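Local structure of putative polysaccharide binding proteins (DUF1812) (Bacteroides thetaiotaomicron VPI-5482, 3GF8) at residues S59-T63 with G64-M68; L241-Y244 with L245-N249. The protein is probably an outer-membrane lipoprotein of the fimbrillin superfamily that takes part in fimbrial assembly, perhaps as an anchor. All blocks are in the same frame, centred on the assembly; numbering follows the deposited sequence.

Interaction 1 (S59-T63 with G64-M68)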
# COMPACT_ATOMS: atom_id res chain seq x y z
N SER A 59 -0.99 11.64 -19.68
CA SER A 59 0.36 11.77 -20.21
C SER A 59 1.10 12.94 -19.56
O SER A 59 2.33 12.90 -19.40
CB SER A 59 0.30 11.97 -21.73
OG SER A 59 -0.67 12.97 -22.05
N ALA A 60 0.35 13.97 -19.18
CA ALA A 60 0.96 15.16 -18.64
C ALA A 60 1.90 14.79 -17.50
O ALA A 60 2.99 15.36 -17.39
CB ALA A 60 -0.08 16.16 -18.19
N LEU A 61 1.49 13.82 -16.68
CA LEU A 61 2.20 13.47 -15.44
C LEU A 61 3.53 12.77 -15.68
O LEU A 61 4.39 12.67 -14.77
CB LEU A 61 1.32 12.57 -14.56
CG LEU A 61 0.18 13.23 -13.77
CD1 LEU A 61 -0.80 13.89 -14.69
CD2 LEU A 61 -0.52 12.16 -12.92
N SER A 62 3.69 12.25 -16.90
CA SER A 62 4.81 11.36 -17.22
C SER A 62 6.01 12.11 -17.76
O SER A 62 7.06 11.51 -17.96
CB SER A 62 4.37 10.36 -18.28
OG SER A 62 4.06 11.05 -19.49
N THR A 63 5.86 13.41 -18.02
CA THR A 63 6.91 14.14 -18.73
C THR A 63 8.23 14.19 -17.98
O THR A 63 9.27 14.29 -18.60
CB THR A 63 6.49 15.57 -19.03
OG1 THR A 63 6.16 16.26 -17.80
CG2 THR A 63 5.30 15.57 -20.01
N GLY A 64 8.19 14.14 -16.65
CA GLY A 64 9.37 14.35 -15.82
C GLY A 64 9.36 15.76 -15.28
O GLY A 64 10.11 16.09 -14.37
N ASN A 65 8.49 16.60 -15.84
CA ASN A 65 8.40 17.99 -15.45
C ASN A 65 6.98 18.39 -15.08
O ASN A 65 6.66 19.57 -15.06
CB ASN A 65 8.91 18.85 -16.61
CG ASN A 65 10.35 18.57 -16.91
OD1 ASN A 65 11.22 18.79 -16.06
ND2 ASN A 65 10.63 18.05 -18.10
N TYR A 66 6.13 17.43 -14.77
CA TYR A 66 4.74 17.76 -14.44
C TYR A 66 4.61 18.70 -13.24
O TYR A 66 5.15 18.45 -12.18
CB TYR A 66 3.93 16.49 -14.17
CG TYR A 66 2.52 16.82 -13.71
CD1 TYR A 66 1.56 17.30 -14.60
CD2 TYR A 66 2.15 16.67 -12.37
CE1 TYR A 66 0.26 17.63 -14.17
CE2 TYR A 66 0.85 16.98 -11.94
CZ TYR A 66 -0.08 17.45 -12.83
OH TYR A 66 -1.34 17.76 -12.37
N LEU A 67 3.86 19.77 -13.40
CA LEU A 67 3.47 20.61 -12.27
C LEU A 67 1.98 20.89 -12.39
O LEU A 67 1.48 21.08 -13.50
CB LEU A 67 4.28 21.93 -12.25
CG LEU A 67 5.76 21.86 -11.84
CD1 LEU A 67 6.39 23.26 -11.87
CD2 LEU A 67 5.91 21.26 -10.47
N MSE A 68 1.27 20.88 -11.28
CA MSE A 68 -0.14 21.21 -11.30
C MSE A 68 -0.31 22.71 -11.04
O MSE A 68 0.18 23.24 -10.05
CB MSE A 68 -0.90 20.43 -10.24
CG MSE A 68 -2.37 20.79 -10.14
SE MSE A 68 -3.36 19.71 -8.86
CE MSE A 68 -3.67 18.18 -10.02
O HOH W 1 6.38 14.26 -14.60
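The ring of Tyr66 lies against Leu61 on one face and has the backbone N of Met68, offset toward its rim, on the opposite face. Leu61 CD1 makes a CH-pi contact, standing 4.1 Å from the centroid of the Tyr66 ring and only 17° off its normal. Beside it, Ala60 CB comes within 4.1 Å of Tyr66 CD1, and the Ala60 carbonyl approaches the ring obliquely. These contacts lie in the loop between strands 50-57 and 68-70, where a turn with helical backbone angles (59-63) leads into an ST turn at Thr63 in this transthyretin-clan beta fold. With chi1 at 175°, the Tyr66 ring swings away from its own N and lies alongside Leu61, the two side chains pointing the same way. The phenol suits this place because its apolar ring packs on Leu61 and on Phe32 of helix 32-35, while its OH hydrogen-bonds Glu56 of strand 50-57.

The ST turn forms where Thr63 OG1 accepts from Asn65 N at 3.1 Å, with an N-H...O angle of 156°. Gly64, between them, has backbone angles at which a beta carbon would collide with the Thr63 carbonyl, so glycine fits. At the start of the loop, Ser59 O takes both the Ser62 N bond and a short 2.5 Å bond from Ser62 OG, which arrives in the carbonyl plane on a lone pair. A single water ties the two halves together: it donates to Leu61 O at 2.6 Å and accepts from Gly64 N at 2.7 Å and from Tyr66 N at 3.2 Å.

Interaction 2 (L241-Y244 with L245-N249); sequences LIDY and LAMTN
Leu245 and Leu241 meet one turn apart on the short helix 241-246, first through the backbone: Leu245 N donates to Leu241 O at 2.9 Å. Two further bonds of the same i to i+4 kind follow, from Ala246 N to Ile242 O at 2.7 Å and from Met247 N to Asp243 O at 3.0 Å.

The same two leucines also meet through their side chains. Leu241 CG lies 4.3 Å from Leu245 CD1, and Leu245 carries the contact on to Tyr267 and Ile269 of strand 266-273 and to Leu261 of helix 257-263, a setting that suits a branched aliphatic chain.

A Met-aromatic contact pairs Tyr244 with the selenomethionine Met247. The two side chains run side by side, and SE lies 4.8 Å from the Tyr244 ring centroid, obliquely placed; since Met247 has two conformers, this detail is tentative. Tyr244 OH is hydrogen-bonded to O of Gln296, the last residue of the chain.

Thr248 OG1, held between its own N and carbonyl carbon (chi1 64°), donates to Leu245 O at 2.5 Å, in the carbonyl plane on a lone pair, beside the bond from Thr248 N. An alanine here would remove the hydroxyl and is likely to cost Leu245 O one of these two donors. The threonine thus doubles the i to i+3 bond of a turn that follows helix 241-246, a short helix packed against strand 266-273.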
# COMPACT_ATOMS: atom_id res chain seq x y z
N LEU A 241 2.45 -11.93 9.38
CA LEU A 241 3.26 -11.47 8.30
C LEU A 241 4.04 -10.23 8.72
O LEU A 241 5.20 -10.04 8.32
CB LEU A 241 2.34 -11.15 7.11
CG LEU A 241 3.02 -10.73 5.82
CD1 LEU A 241 3.91 -11.86 5.34
CD2 LEU A 241 1.97 -10.34 4.74
N ILE A 242 3.42 -9.34 9.48
CA ILE A 242 4.14 -8.13 9.89
C ILE A 242 5.36 -8.54 10.71
O ILE A 242 6.45 -8.00 10.56
CB ILE A 242 3.31 -7.20 10.76
CG1 ILE A 242 2.04 -6.73 10.02
CG2 ILE A 242 4.22 -6.02 11.24
CD1 ILE A 242 2.27 -6.04 8.64
N ASP A 243 5.16 -9.51 11.59
CA ASP A 243 6.24 -10.00 12.43
C ASP A 243 7.36 -10.69 11.66
O ASP A 243 8.54 -10.52 11.96
CB ASP A 243 5.69 -10.96 13.45
CG ASP A 243 6.37 -10.82 14.71
OD1 ASP A 243 6.12 -9.78 15.34
OD2 ASP A 243 7.18 -11.71 15.04
N TYR A 244 6.98 -11.48 10.67
CA TYR A 244 7.97 -12.09 9.79
C TYR A 244 8.76 -11.04 9.03
O TYR A 244 9.95 -11.18 8.83
CB TYR A 244 7.30 -13.09 8.83
CG TYR A 244 7.10 -14.48 9.44
CD1 TYR A 244 6.57 -14.64 10.71
CD2 TYR A 244 7.43 -15.62 8.73
CE1 TYR A 244 6.38 -15.86 11.23
CE2 TYR A 244 7.25 -16.87 9.27
CZ TYR A 244 6.73 -16.98 10.51
OH TYR A 244 6.55 -18.22 11.03
N LEU A 245 8.09 -9.96 8.59
CA LEU A 245 8.81 -8.91 7.90
C LEU A 245 9.65 -8.08 8.88
O LEU A 245 10.75 -7.67 8.55
CB LEU A 245 7.85 -8.02 7.08
CG LEU A 245 7.25 -8.71 5.85
CD1 LEU A 245 6.17 -7.86 5.29
CD2 LEU A 245 8.27 -8.99 4.80
N ALA A 246 9.15 -7.87 10.10
CA ALA A 246 9.90 -7.11 11.11
C ALA A 246 11.19 -7.84 11.50
O ALA A 246 12.20 -7.18 11.68
CB ALA A 246 9.01 -6.80 12.38
N MSE A 247 11.17 -9.17 11.59
CA MSE A 247 12.34 -10.01 11.91
C MSE A 247 13.44 -9.81 10.83
O MSE A 247 14.57 -10.17 11.01
CB MSE A 247 11.97 -11.53 11.98
CG MSE A 247 11.01 -12.07 13.16
SE MSE A 247 10.27 -13.99 12.95
CE MSE A 247 8.43 -13.78 13.57
N THR A 248 13.08 -9.29 9.65
CA THR A 248 14.07 -9.27 8.59
C THR A 248 14.93 -8.04 8.77
O THR A 248 14.77 -7.29 9.75
CB THR A 248 13.45 -9.30 7.19
OG1 THR A 248 12.67 -8.12 6.99
CG2 THR A 248 12.58 -10.55 7.03
N ASN A 249 15.84 -7.83 7.84
CA ASN A 249 16.79 -6.70 7.93
C ASN A 249 16.45 -5.50 7.06
O ASN A 249 17.33 -4.70 6.72
CB ASN A 249 18.19 -7.22 7.54
CG ASN A 249 18.24 -7.88 6.11
OD1 ASN A 249 17.20 -8.27 5.51
ND2 ASN A 249 19.46 -8.00 5.58

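In the fold
Interaction 1 is a surface contact and interaction 2 a partly buried one; they lie on opposite sides of the chain's centre, their own centres 36 Å apart, and do not touch. The two hold different elements: 59-68 bridges strands 50-57 and 68-70 and leans on helix 32-35, whereas 241-249 follows strand 235-240 and packs on strand 266-273 and helix 257-263. Their chemistry follows their places. The exposed loop lacks a regular bonding pattern and relies on a water and hydroxyl groups, with one aromatic ring packed on an aliphatic neighbour; the helix bonds much of its backbone through its own i to i+4 pattern and presents aliphatic and aromatic side chains to neighbouring elements.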